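Local coordinates for intracellular protein transport protein USO1 (Saccharomyces cerevisiae S288c, PDB 6LSU) that tethers transport vesicles as part of protein traffic from the endoplasmic reticulum to the Golgi complex, the present chain being its globular head, at residues 193-198 / 211-216; 205-210 / 238-243; 665-670 / 714-719; 674-679 / 708-713. All coordinates share one frame; numbering follows the deposited sequence.

The four contacts form two pairs at distant places in the globular head. Interactions 1 and 2 lie in the armadillo array, with centres 11 Å apart, and share helix 204-218; their segments alternate along the chain, and this helix packs on helix 191-198 within ARM 3 and on helix 233-244 of ARM 4. Interactions 3 and 4 come later, with centres 10 Å apart, and interaction 4 is nested inside the loop closed by interaction 3. They join helix 660-673 and the segment following it to helices 703-711 and 713-717. The centres of contacts in different pairs lie about 51 to 63 Å apart, on opposite sides of the chain's centre, as suits an extended, mostly helical head.

Interaction 1 of 4, residues 193-198 / 211-216; sequences STMVSL and ILLLMA
M195 carries most of this contact, reaching from helix 191-198 to L213 and L214 on helix 204-218. Its CB passes the CD2 methyl of L214 at 4.1 Å, and CG comes 4.2 Å from CD2 of L213. The sulfur touches both leucines, with SD 3.9 Å from L214 CD2 and 4.1 Å from L213 CG. A bend at the last torsion (chi3 -143°) carries the terminal methyl onto L213, where CE touches CD2 at 3.6 Å. The thioether chain thus crosses L213 at about a right angle, whereas it and L214 run past each other in opposite directions. V196 CG2 adds a looser touch to L214 CD2, at 4.2 Å. All four residues are buried, and what joins them is apolar packing alone. The two short helical segments run roughly antiparallel, at 145°, with axes 9.6 Å apart at their closest; both belong to ARM 3. Around them, L213 also packs on L170 and E171 of helix 160-174, the neighbouring helix of the preceding repeat, while I211, L212 and M215 of helix 204-218 turn to helix 251-264 of ARM 4.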
loop_
_atom_site.group_PDB
_atom_site.type_symbol
_atom_site.label_atom_id
_atom_site.label_comp_id
_atom_site.label_asym_id
_atom_site.label_seq_id
_atom_site.Cartn_x
_atom_site.Cartn_y
_atom_site.Cartn_z
ATOM N N SER A 193 24.606 -13.324 15.885
ATOM C CA SER A 193 25.685 -12.299 15.896
ATOM C C SER A 193 26.652 -12.639 14.778
ATOM O O SER A 193 27.149 -11.715 14.125
ATOM C CB SER A 193 26.427 -12.200 17.208
ATOM O OG SER A 193 25.627 -12.710 18.248
ATOM N N THR A 194 26.895 -13.932 14.617
ATOM C CA THR A 194 27.861 -14.480 13.636
ATOM C C THR A 194 27.333 -14.206 12.236
ATOM O O THR A 194 28.095 -13.605 11.505
ATOM C CB THR A 194 28.134 -15.978 13.865
ATOM O OG1 THR A 194 28.670 -16.125 15.172
ATOM C CG2 THR A 194 29.101 -16.554 12.859
ATOM N N MET A 195 26.084 -14.638 11.942
ATOM C CA MET A 195 25.318 -14.313 10.699
ATOM C C MET A 195 25.406 -12.820 10.364
ATOM O O MET A 195 25.849 -12.470 9.244
ATOM C CB MET A 195 23.845 -14.658 10.871
ATOM C CG MET A 195 23.402 -15.817 10.065
ATOM S SD MET A 195 21.589 -15.821 10.075
ATOM C CE MET A 195 21.365 -17.607 10.154
ATOM N N VAL A 196 25.029 -11.961 11.307
ATOM C CA VAL A 196 25.114 -10.493 11.066
ATOM C C VAL A 196 26.560 -10.156 10.651
ATOM O O VAL A 196 26.743 -9.320 9.713
ATOM C CB VAL A 196 24.640 -9.679 12.280
ATOM C CG1 VAL A 196 24.919 -8.203 12.077
ATOM C CG2 VAL A 196 23.172 -9.915 12.585
ATOM N N SER A 197 27.552 -10.833 11.229
ATOM C CA SER A 197 28.986 -10.540 10.964
ATOM C C SER A 197 29.352 -10.924 9.532
ATOM O O SER A 197 30.257 -10.232 8.977
ATOM C CB SER A 197 29.906 -11.185 11.960
ATOM O OG SER A 197 29.538 -10.814 13.294
ATOM N N LEU A 198 28.677 -11.929 8.933
ATOM C CA LEU A 198 28.893 -12.291 7.497
ATOM C C LEU A 198 28.776 -11.037 6.600
ATOM O O LEU A 198 29.420 -10.987 5.591
ATOM C CB LEU A 198 27.915 -13.377 7.070
ATOM C CG LEU A 198 28.030 -14.722 7.771
ATOM C CD1 LEU A 198 26.848 -15.582 7.393
ATOM C CD2 LEU A 198 29.350 -15.424 7.413
ATOM N N ILE A 211 22.505 -11.408 3.477
ATOM C CA ILE A 211 21.284 -10.535 3.539
ATOM C C ILE A 211 20.037 -11.380 3.304
ATOM O O ILE A 211 19.090 -11.239 4.079
ATOM C CB ILE A 211 21.377 -9.383 2.516
ATOM C CG1 ILE A 211 22.656 -8.573 2.727
ATOM C CG2 ILE A 211 20.135 -8.480 2.645
ATOM C CD1 ILE A 211 22.928 -7.581 1.655
ATOM N N LEU A 212 20.074 -12.290 2.315
ATOM C CA LEU A 212 19.004 -13.249 1.965
ATOM C C LEU A 212 18.742 -14.182 3.149
ATOM O O LEU A 212 17.552 -14.377 3.436
ATOM C CB LEU A 212 19.392 -14.007 0.698
ATOM C CG LEU A 212 19.463 -13.125 -0.545
ATOM C CD1 LEU A 212 19.819 -13.905 -1.781
ATOM C CD2 LEU A 212 18.128 -12.417 -0.750
ATOM N N LEU A 213 19.773 -14.726 3.809
ATOM C CA LEU A 213 19.570 -15.741 4.880
ATOM C C LEU A 213 19.006 -14.952 6.065
ATOM O O LEU A 213 18.029 -15.399 6.747
ATOM C CB LEU A 213 20.882 -16.474 5.183
ATOM C CG LEU A 213 20.867 -17.410 6.395
ATOM C CD1 LEU A 213 19.857 -18.519 6.211
ATOM C CD2 LEU A 213 22.242 -18.025 6.695
ATOM N N LEU A 214 19.541 -13.754 6.277
ATOM C CA LEU A 214 19.004 -12.927 7.376
ATOM C C LEU A 214 17.519 -12.638 7.111
ATOM O O LEU A 214 16.727 -12.708 8.056
ATOM C CB LEU A 214 19.866 -11.675 7.466
ATOM C CG LEU A 214 21.166 -11.894 8.226
ATOM C CD1 LEU A 214 22.153 -10.778 7.941
ATOM C CD2 LEU A 214 20.886 -11.986 9.725
ATOM N N MET A 215 17.139 -12.330 5.860
ATOM C CA MET A 215 15.715 -12.100 5.534
ATOM C C MET A 215 14.890 -13.314 5.972
ATOM O O MET A 215 13.827 -13.096 6.583
ATOM C CB MET A 215 15.496 -11.896 4.035
ATOM C CG MET A 215 15.784 -10.493 3.539
ATOM S SD MET A 215 15.792 -10.469 1.728
ATOM C CE MET A 215 14.135 -11.118 1.522
ATOM N N ALA A 216 15.316 -14.518 5.617
ATOM C CA ALA A 216 14.644 -15.810 5.884
ATOM C C ALA A 216 14.491 -16.031 7.367
ATOM O O ALA A 216 13.459 -16.487 7.784
ATOM C CB ALA A 216 15.443 -16.950 5.324
#

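Interaction 2 of 4, residues 205-210 / 238-243; sequences PIRDEA and FSIIEE
R207 of helix 204-218 lays its side chain along I240 of helix 233-244, the two running past each other in opposite directions. The aliphatic part of the arginine meets the end of the isoleucine, CG and CD of R207 each lying 3.9 Å from I240 CD1. A bend at chi3 (70°) then turns the guanidinium so that one face lies on the branch methyl of I240, with CG2 over the centre of the group and 3.8 Å from CZ. Its edge is given to anions. D208, the next residue on the same helix, is gripped side-on in the guanidinium plane: NE and NH2 of R207 both donate to D208 OD1, each at 3.0 Å, NE nearly in line with the C-O bond and NH2 at the syn lone pair. From helix 233-244, E243 reaches the edge in a long salt bridge, OE2 lying 3.4 Å from R207 NH1 without a hydrogen bond, its carboxylate plane turned 58° from the guanidinium. A water accepts from R207 NH1 at 3.2 Å and donates to E243 OE1 at 2.6 Å. E244 forms a further salt bridge with NH2 of R207. The contact thus links ARM 3 to ARM 4 by a mixed surface, hydrophobic on one face of the arginine and acidic at its edge. Such a set of carboxylates should fix the guanidinium's rotation and would favour its charged state, although the arginine is buried.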
loop_
_atom_site.group_PDB
_atom_site.type_symbol
_atom_site.label_atom_id
_atom_site.label_comp_id
_atom_site.label_asym_id
_atom_site.label_seq_id
_atom_site.Cartn_x
_atom_site.Cartn_y
_atom_site.Cartn_z
ATOM N N PRO A 205 30.093 -11.766 -2.347
ATOM C CA PRO A 205 28.981 -12.714 -2.474
ATOM C C PRO A 205 28.594 -13.324 -1.125
ATOM O O PRO A 205 27.481 -13.680 -1.023
ATOM C CB PRO A 205 29.490 -13.778 -3.467
ATOM C CG PRO A 205 30.630 -13.042 -4.190
ATOM C CD PRO A 205 31.278 -12.190 -3.098
ATOM N N ILE A 206 29.480 -13.405 -0.124
ATOM C CA ILE A 206 29.069 -13.877 1.225
ATOM C C ILE A 206 28.198 -12.786 1.852
ATOM O O ILE A 206 27.203 -13.100 2.508
ATOM C CB ILE A 206 30.293 -14.235 2.091
ATOM C CG1 ILE A 206 30.959 -15.512 1.577
ATOM C CG2 ILE A 206 29.889 -14.354 3.563
ATOM C CD1 ILE A 206 32.352 -15.714 2.099
ATOM N N ARG A 207 28.609 -11.528 1.713
ATOM C CA ARG A 207 27.838 -10.377 2.233
ATOM C C ARG A 207 26.426 -10.435 1.627
ATOM O O ARG A 207 25.476 -10.517 2.394
ATOM C CB ARG A 207 28.578 -9.083 1.903
ATOM C CG ARG A 207 27.855 -7.830 2.362
ATOM C CD ARG A 207 28.328 -6.630 1.577
ATOM N NE ARG A 207 27.893 -6.644 0.194
ATOM C CZ ARG A 207 28.115 -5.647 -0.668
ATOM N NH1 ARG A 207 28.751 -4.561 -0.253
ATOM N NH2 ARG A 207 27.686 -5.695 -1.922
ATOM N N ASP A 208 26.331 -10.534 0.303
ATOM C CA ASP A 208 25.066 -10.527 -0.484
ATOM C C ASP A 208 24.204 -11.718 -0.058
ATOM O O ASP A 208 23.011 -11.502 0.370
ATOM C CB ASP A 208 25.382 -10.525 -1.978
ATOM C CG ASP A 208 26.080 -9.264 -2.493
ATOM O OD1 ASP A 208 26.320 -8.317 -1.726
ATOM O OD2 ASP A 208 26.359 -9.246 -3.705
ATOM N N GLU A 209 24.792 -12.932 -0.081
ATOM C CA GLU A 209 24.031 -14.148 0.327
ATOM C C GLU A 209 23.522 -14.036 1.768
ATOM O O GLU A 209 22.396 -14.500 2.037
ATOM C CB GLU A 209 24.840 -15.422 0.208
ATOM C CG GLU A 209 23.963 -16.583 -0.190
ATOM C CD GLU A 209 23.291 -16.351 -1.535
ATOM O OE1 GLU A 209 22.205 -16.932 -1.780
ATOM O OE2 GLU A 209 23.885 -15.604 -2.338
ATOM N N ALA A 210 24.278 -13.405 2.656
ATOM C CA ALA A 210 23.957 -13.331 4.091
ATOM C C ALA A 210 22.737 -12.428 4.321
ATOM O O ALA A 210 22.086 -12.615 5.345
ATOM C CB ALA A 210 25.170 -12.843 4.872
ATOM N N PHE A 238 22.541 0.100 5.733
ATOM C CA PHE A 238 22.668 1.457 5.127
ATOM C C PHE A 238 24.047 1.694 4.492
ATOM O O PHE A 238 24.074 2.312 3.420
ATOM C CB PHE A 238 22.307 2.602 6.084
ATOM C CG PHE A 238 20.819 2.881 6.112
ATOM C CD1 PHE A 238 20.181 3.322 4.964
ATOM C CD2 PHE A 238 20.042 2.603 7.228
ATOM C CE1 PHE A 238 18.812 3.512 4.942
ATOM C CE2 PHE A 238 18.672 2.810 7.197
ATOM C CZ PHE A 238 18.065 3.263 6.049
ATOM N N SER A 239 25.150 1.160 5.027
ATOM C CA SER A 239 26.481 1.353 4.375
ATOM C C SER A 239 26.486 0.506 3.123
ATOM O O SER A 239 26.968 1.007 2.114
ATOM C CB SER A 239 27.662 1.038 5.231
ATOM O OG SER A 239 27.268 1.005 6.592
ATOM N N ILE A 240 25.939 -0.711 3.175
ATOM C CA ILE A 240 25.894 -1.587 1.962
ATOM C C ILE A 240 25.082 -0.844 0.890
ATOM O O ILE A 240 25.546 -0.738 -0.230
ATOM C CB ILE A 240 25.319 -2.977 2.289
ATOM C CG1 ILE A 240 26.126 -3.684 3.375
ATOM C CG2 ILE A 240 25.237 -3.806 1.005
ATOM C CD1 ILE A 240 25.568 -5.021 3.769
ATOM N N ILE A 241 23.887 -0.340 1.251
ATOM C CA ILE A 241 23.012 0.433 0.333
ATOM C C ILE A 241 23.833 1.596 -0.257
ATOM O O ILE A 241 23.852 1.698 -1.501
ATOM C CB ILE A 241 21.723 0.913 1.032
ATOM C CG1 ILE A 241 20.796 -0.262 1.382
ATOM C CG2 ILE A 241 20.977 1.975 0.173
ATOM C CD1 ILE A 241 19.758 0.057 2.397
ATOM N N GLU A 242 24.496 2.436 0.558
ATOM C CA GLU A 242 25.264 3.569 -0.031
ATOM C C GLU A 242 26.449 3.061 -0.865
ATOM O O GLU A 242 26.659 3.597 -1.959
ATOM C CB GLU A 242 25.725 4.634 0.958
ATOM C CG GLU A 242 25.821 6.014 0.279
ATOM C CD GLU A 242 24.727 6.442 -0.717
ATOM O OE1 GLU A 242 23.497 6.294 -0.408
ATOM O OE2 GLU A 242 25.104 6.933 -1.816
ATOM N N GLU A 243 27.120 2.009 -0.414
ATOM C CA GLU A 243 28.245 1.345 -1.128
ATOM C C GLU A 243 27.761 0.816 -2.497
ATOM O O GLU A 243 28.514 0.949 -3.496
ATOM C CB GLU A 243 28.811 0.283 -0.185
ATOM C CG GLU A 243 30.272 -0.035 -0.370
ATOM C CD GLU A 243 30.650 -1.273 0.437
ATOM O OE1 GLU A 243 30.312 -1.336 1.665
ATOM O OE2 GLU A 243 31.200 -2.205 -0.176
HETATM O O HOH W 1 29.799 -3.675 2.649
#

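Interaction 3 of 4, residues 665-670 / 714-719; sequences SRIKQF and YRIRTA
Helices 660-673 and 713-717 come close here, I667 and R717 having their CA atoms only 5.3 Å apart. This is direct helix-to-helix packing in the mainly helical C-terminal part of the Uso1 head. I667 does most of the touching from its helix. Its branch methyl CG2, anti to the backbone N of its own residue, points into the backbone of the partner helix and rests 3.5 Å from both CA and CB of R717. The other branch goes to I716: CG1 of I667 lies 3.9 Å from I716 CG2, and the two isoleucines cross at about a right angle. CB of I716 points to helix 660-673, but the tip of that side chain leads off, so CG2 is the atom that meets the neighbour, and I716 also packs on F591. R717 contributes chiefly the base of its chain, which crosses I667 obliquely and also touches A664. Helix 713-717 stops within the contact, T718 being the first residue to leave helical geometry, and the carbonyl oxygen of I716 is taken up by the hydroxyl of Y663. Beyond the apolar patch the basic tips of K668 and R717 come near each other, K668 NZ lying 5.1 Å from R717 NH1.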
loop_
_atom_site.group_PDB
_atom_site.type_symbol
_atom_site.label_atom_id
_atom_site.label_comp_id
_atom_site.label_asym_id
_atom_site.label_seq_id
_atom_site.Cartn_x
_atom_site.Cartn_y
_atom_site.Cartn_z
ATOM N N SER A 665 -40.751 0.106 -1.731
ATOM C CA SER A 665 -40.273 -0.860 -2.754
ATOM C C SER A 665 -38.960 -0.333 -3.325
ATOM O O SER A 665 -38.030 -1.137 -3.493
ATOM C CB SER A 665 -41.286 -1.111 -3.840
ATOM O OG SER A 665 -40.652 -1.522 -5.037
ATOM N N ARG A 666 -38.903 0.972 -3.608
ATOM C CA ARG A 666 -37.783 1.593 -4.365
ATOM C C ARG A 666 -36.578 1.797 -3.449
ATOM O O ARG A 666 -35.477 1.924 -4.024
ATOM C CB ARG A 666 -38.182 2.936 -4.970
ATOM C CG ARG A 666 -39.039 2.808 -6.219
ATOM C CD ARG A 666 -39.701 4.126 -6.557
ATOM N NE ARG A 666 -40.142 4.159 -7.945
ATOM C CZ ARG A 666 -40.433 5.264 -8.629
ATOM N NH1 ARG A 666 -40.349 6.454 -8.055
ATOM N NH2 ARG A 666 -40.810 5.177 -9.896
ATOM N N ILE A 667 -36.788 1.890 -2.122
ATOM C CA ILE A 667 -35.704 1.817 -1.097
ATOM C C ILE A 667 -35.147 0.385 -1.054
ATOM O O ILE A 667 -33.908 0.231 -1.047
ATOM C CB ILE A 667 -36.209 2.286 0.280
ATOM C CG1 ILE A 667 -36.599 3.764 0.262
ATOM C CG2 ILE A 667 -35.188 1.974 1.369
ATOM C CD1 ILE A 667 -35.889 4.590 -0.785
ATOM N N LYS A 668 -36.025 -0.612 -0.981
ATOM C CA LYS A 668 -35.650 -2.048 -0.963
ATOM C C LYS A 668 -34.984 -2.391 -2.297
ATOM O O LYS A 668 -34.072 -3.195 -2.287
ATOM C CB LYS A 668 -36.875 -2.932 -0.712
ATOM C CG LYS A 668 -36.572 -4.370 -0.307
ATOM C CD LYS A 668 -37.582 -4.952 0.666
ATOM C CE LYS A 668 -37.114 -6.252 1.290
ATOM N NZ LYS A 668 -37.762 -6.485 2.602
ATOM N N GLN A 669 -35.403 -1.780 -3.405
ATOM C CA GLN A 669 -34.880 -2.174 -4.734
ATOM C C GLN A 669 -33.481 -1.590 -4.890
ATOM O O GLN A 669 -32.677 -2.175 -5.677
ATOM C CB GLN A 669 -35.758 -1.729 -5.905
ATOM C CG GLN A 669 -35.145 -2.136 -7.244
ATOM C CD GLN A 669 -36.047 -2.019 -8.449
ATOM O OE1 GLN A 669 -36.541 -0.936 -8.775
ATOM N NE2 GLN A 669 -36.217 -3.137 -9.151
ATOM N N PHE A 670 -33.206 -0.476 -4.200
ATOM C CA PHE A 670 -31.913 0.257 -4.260
ATOM C C PHE A 670 -30.800 -0.585 -3.619
ATOM O O PHE A 670 -29.702 -0.672 -4.206
ATOM C CB PHE A 670 -32.029 1.615 -3.561
ATOM C CG PHE A 670 -30.737 2.387 -3.476
ATOM C CD1 PHE A 670 -30.179 2.965 -4.607
ATOM C CD2 PHE A 670 -30.044 2.465 -2.278
ATOM C CE1 PHE A 670 -28.986 3.667 -4.528
ATOM C CE2 PHE A 670 -28.845 3.153 -2.208
ATOM C CZ PHE A 670 -28.329 3.774 -3.325
ATOM N N TYR A 714 -33.486 0.751 7.564
ATOM C CA TYR A 714 -34.873 0.558 8.055
ATOM C C TYR A 714 -35.572 1.912 8.103
ATOM O O TYR A 714 -36.618 2.057 7.456
ATOM C CB TYR A 714 -34.909 -0.118 9.423
ATOM C CG TYR A 714 -36.286 -0.245 10.014
ATOM C CD1 TYR A 714 -37.164 -1.231 9.583
ATOM C CD2 TYR A 714 -36.713 0.628 11.002
ATOM C CE1 TYR A 714 -38.426 -1.362 10.140
ATOM C CE2 TYR A 714 -37.977 0.516 11.563
ATOM C CZ TYR A 714 -38.826 -0.484 11.134
ATOM O OH TYR A 714 -40.059 -0.565 11.698
ATOM N N ARG A 715 -34.989 2.868 8.823
ATOM C CA ARG A 715 -35.532 4.243 8.962
ATOM C C ARG A 715 -35.835 4.844 7.580
ATOM O O ARG A 715 -36.828 5.530 7.493
ATOM C CB ARG A 715 -34.565 5.152 9.727
ATOM C CG ARG A 715 -35.234 6.419 10.238
ATOM C CD ARG A 715 -34.263 7.383 10.888
ATOM N NE ARG A 715 -34.935 8.561 11.413
ATOM C CZ ARG A 715 -34.403 9.410 12.281
ATOM N NH1 ARG A 715 -33.168 9.230 12.711
ATOM N NH2 ARG A 715 -35.084 10.461 12.712
ATOM N N ILE A 716 -34.997 4.629 6.553
ATOM C CA ILE A 716 -35.211 5.241 5.209
ATOM C C ILE A 716 -36.499 4.607 4.680
ATOM O O ILE A 716 -37.518 5.335 4.528
ATOM C CB ILE A 716 -34.029 5.024 4.229
ATOM C CG1 ILE A 716 -32.673 5.512 4.759
ATOM C CG2 ILE A 716 -34.350 5.649 2.876
ATOM C CD1 ILE A 716 -32.739 6.782 5.539
ATOM N N ARG A 717 -36.446 3.289 4.468
ATOM C CA ARG A 717 -37.521 2.457 3.866
ATOM C C ARG A 717 -38.885 2.778 4.495
ATOM O O ARG A 717 -39.870 2.737 3.735
ATOM C CB ARG A 717 -37.229 0.968 4.069
ATOM C CG ARG A 717 -38.195 0.047 3.340
ATOM C CD ARG A 717 -37.938 -1.434 3.562
ATOM N NE ARG A 717 -38.225 -1.867 4.930
ATOM C CZ ARG A 717 -37.341 -2.402 5.784
ATOM N NH1 ARG A 717 -36.076 -2.597 5.436
ATOM N NH2 ARG A 717 -37.738 -2.747 6.997
ATOM N N THR A 718 -38.952 3.068 5.806
ATOM C CA THR A 718 -40.230 3.260 6.549
ATOM C C THR A 718 -40.475 4.742 6.859
ATOM O O THR A 718 -41.165 5.040 7.862
ATOM C CB THR A 718 -40.279 2.437 7.849
ATOM O OG1 THR A 718 -39.678 3.122 8.952
ATOM C CG2 THR A 718 -39.629 1.081 7.707
ATOM N N ALA A 719 -39.925 5.655 6.062
ATOM C CA ALA A 719 -40.075 7.101 6.316
ATOM C C ALA A 719 -41.551 7.479 6.123
ATOM O O ALA A 719 -42.085 8.192 6.997
ATOM C CB ALA A 719 -39.155 7.903 5.427
#

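Interaction 4 of 4, residues 674-679 / 708-713; sequences SYFSKV and LFNENI
An edge-to-face aromatic pair, F676 with F709, fastens the segment that follows helix 660-673 to helix 703-711 in the C-terminal part of the head. The centroids are 5.0 Å apart and the planes stand at 78°, with the edge of F709 turned to the face of F676. Both phenylalanines hold CG anti to their backbone N, which directs the two side chains across the gap, where the rings meet nearly perpendicular; CD2 of F709 reaches both CZ and CE2 of F676 at 3.5 Å. N710, next on the helix, meets F676 from the opposite direction. Its OD1 lies in the plane of the F676 ring, at the edge, 3.5 Å from CZ, while the amide plane is turned 66° from the ring. F670 of helix 660-673 joins the cluster: it stacks on F676 and meets F709 edge-to-face, while F701 adds another edge-to-face partner to F676. Besides apolar packing, the contact probably gains two weak electrostatic terms. The way F709 presents its edge to F676 is consistent with a weak CH-pi contribution, and the rim of F676, carrying slight positive charge, is offered to the amide oxygen of N710, an arrangement that should be mildly favourable electrostatically.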
loop_
_atom_site.group_PDB
_atom_site.type_symbol
_atom_site.label_atom_id
_atom_site.label_comp_id
_atom_site.label_asym_id
_atom_site.label_seq_id
_atom_site.Cartn_x
_atom_site.Cartn_y
_atom_site.Cartn_z
ATOM N N SER A 674 -29.618 -2.401 -7.673
ATOM C CA SER A 674 -29.019 -1.193 -8.310
ATOM C C SER A 674 -27.491 -1.274 -8.320
ATOM O O SER A 674 -26.932 -2.265 -7.818
ATOM C CB SER A 674 -29.463 0.059 -7.605
ATOM O OG SER A 674 -28.988 0.058 -6.269
ATOM N N TYR A 675 -26.839 -0.236 -8.848
ATOM C CA TYR A 675 -25.373 -0.018 -8.726
ATOM C C TYR A 675 -24.932 -0.163 -7.268
ATOM O O TYR A 675 -23.890 -0.783 -6.982
ATOM C CB TYR A 675 -24.976 1.362 -9.214
ATOM C CG TYR A 675 -24.810 1.431 -10.705
ATOM C CD1 TYR A 675 -25.891 1.353 -11.559
ATOM C CD2 TYR A 675 -23.559 1.579 -11.269
ATOM C CE1 TYR A 675 -25.733 1.419 -12.936
ATOM C CE2 TYR A 675 -23.386 1.655 -12.641
ATOM C CZ TYR A 675 -24.475 1.559 -13.486
ATOM O OH TYR A 675 -24.320 1.651 -14.838
ATOM N N PHE A 676 -25.709 0.366 -6.337
ATOM C CA PHE A 676 -25.335 0.288 -4.909
ATOM C C PHE A 676 -25.116 -1.171 -4.534
ATOM O O PHE A 676 -24.159 -1.479 -3.782
ATOM C CB PHE A 676 -26.402 0.889 -4.015
ATOM C CG PHE A 676 -26.036 0.953 -2.559
ATOM C CD1 PHE A 676 -25.290 2.020 -2.062
ATOM C CD2 PHE A 676 -26.475 -0.022 -1.677
ATOM C CE1 PHE A 676 -24.966 2.094 -0.707
ATOM C CE2 PHE A 676 -26.195 0.085 -0.316
ATOM C CZ PHE A 676 -25.410 1.119 0.168
ATOM N N SER A 677 -25.971 -2.053 -5.027
ATOM C CA SER A 677 -25.988 -3.479 -4.617
ATOM C C SER A 677 -24.603 -4.102 -4.851
ATOM O O SER A 677 -24.166 -4.913 -3.997
ATOM C CB SER A 677 -27.072 -4.237 -5.331
ATOM O OG SER A 677 -26.755 -4.375 -6.705
ATOM N N LYS A 678 -23.925 -3.760 -5.951
ATOM C CA LYS A 678 -22.622 -4.402 -6.229
ATOM C C LYS A 678 -21.502 -3.392 -5.999
ATOM O O LYS A 678 -20.935 -2.887 -6.963
ATOM C CB LYS A 678 -22.629 -5.152 -7.566
ATOM C CG LYS A 678 -22.766 -6.681 -7.448
ATOM C CD LYS A 678 -22.456 -7.305 -6.067
ATOM C CE LYS A 678 -21.016 -7.149 -5.600
ATOM N NZ LYS A 678 -20.914 -7.127 -4.121
ATOM N N VAL A 679 -21.229 -3.146 -4.719
ATOM C CA VAL A 679 -20.080 -2.366 -4.197
ATOM C C VAL A 679 -19.448 -3.202 -3.085
ATOM O O VAL A 679 -20.199 -3.684 -2.218
ATOM C CB VAL A 679 -20.509 -0.983 -3.673
ATOM C CG1 VAL A 679 -21.352 -0.246 -4.699
ATOM C CG2 VAL A 679 -21.222 -1.054 -2.326
ATOM N N LEU A 708 -23.908 5.644 5.906
ATOM C CA LEU A 708 -25.181 6.284 6.333
ATOM C C LEU A 708 -26.370 5.410 5.876
ATOM O O LEU A 708 -27.217 5.081 6.698
ATOM C CB LEU A 708 -25.269 7.676 5.729
ATOM C CG LEU A 708 -26.600 8.367 6.010
ATOM C CD1 LEU A 708 -26.629 8.877 7.445
ATOM C CD2 LEU A 708 -26.860 9.498 5.033
ATOM N N PHE A 709 -26.409 4.999 4.611
ATOM C CA PHE A 709 -27.524 4.191 4.091
ATOM C C PHE A 709 -27.621 2.906 4.919
ATOM O O PHE A 709 -28.665 2.680 5.573
ATOM C CB PHE A 709 -27.382 3.914 2.598
ATOM C CG PHE A 709 -28.539 3.119 2.079
ATOM C CD1 PHE A 709 -29.795 3.694 1.959
ATOM C CD2 PHE A 709 -28.394 1.779 1.795
ATOM C CE1 PHE A 709 -30.868 2.952 1.491
ATOM C CE2 PHE A 709 -29.467 1.035 1.338
ATOM C CZ PHE A 709 -30.704 1.620 1.197
ATOM N N ASN A 710 -26.550 2.098 4.910
ATOM C CA ASN A 710 -26.523 0.781 5.601
ATOM C C ASN A 710 -26.912 0.942 7.078
ATOM O O ASN A 710 -27.604 0.098 7.569
ATOM C CB ASN A 710 -25.192 0.069 5.398
ATOM C CG ASN A 710 -24.990 -0.380 3.962
ATOM O OD1 ASN A 710 -25.954 -0.540 3.223
ATOM N ND2 ASN A 710 -23.749 -0.593 3.554
ATOM N N GLU A 711 -26.537 2.019 7.753
ATOM C CA GLU A 711 -26.748 2.160 9.213
ATOM C C GLU A 711 -28.185 2.609 9.512
ATOM O O GLU A 711 -28.593 2.447 10.693
ATOM C CB GLU A 711 -25.696 3.105 9.806
ATOM C CG GLU A 711 -24.347 2.429 9.999
ATOM C CD GLU A 711 -23.200 3.323 10.445
ATOM O OE1 GLU A 711 -23.479 4.413 11.026
ATOM O OE2 GLU A 711 -22.026 2.926 10.209
ATOM N N ASN A 712 -28.909 3.175 8.529
ATOM C CA ASN A 712 -30.330 3.597 8.711
ATOM C C ASN A 712 -31.237 3.063 7.602
ATOM O O ASN A 712 -32.246 3.720 7.304
ATOM C CB ASN A 712 -30.497 5.115 8.730
ATOM C CG ASN A 712 -29.473 5.764 9.612
ATOM O OD1 ASN A 712 -29.723 5.925 10.812
ATOM N ND2 ASN A 712 -28.329 6.105 9.017
ATOM N N ILE A 713 -30.963 1.889 7.057
ATOM C CA ILE A 713 -31.774 1.400 5.909
ATOM C C ILE A 713 -33.225 1.224 6.345
ATOM O O ILE A 713 -34.108 1.540 5.532
ATOM C CB ILE A 713 -31.212 0.118 5.295
ATOM C CG1 ILE A 713 -32.071 -0.309 4.107
ATOM C CG2 ILE A 713 -31.102 -0.972 6.337
ATOM C CD1 ILE A 713 -31.402 -1.292 3.200
#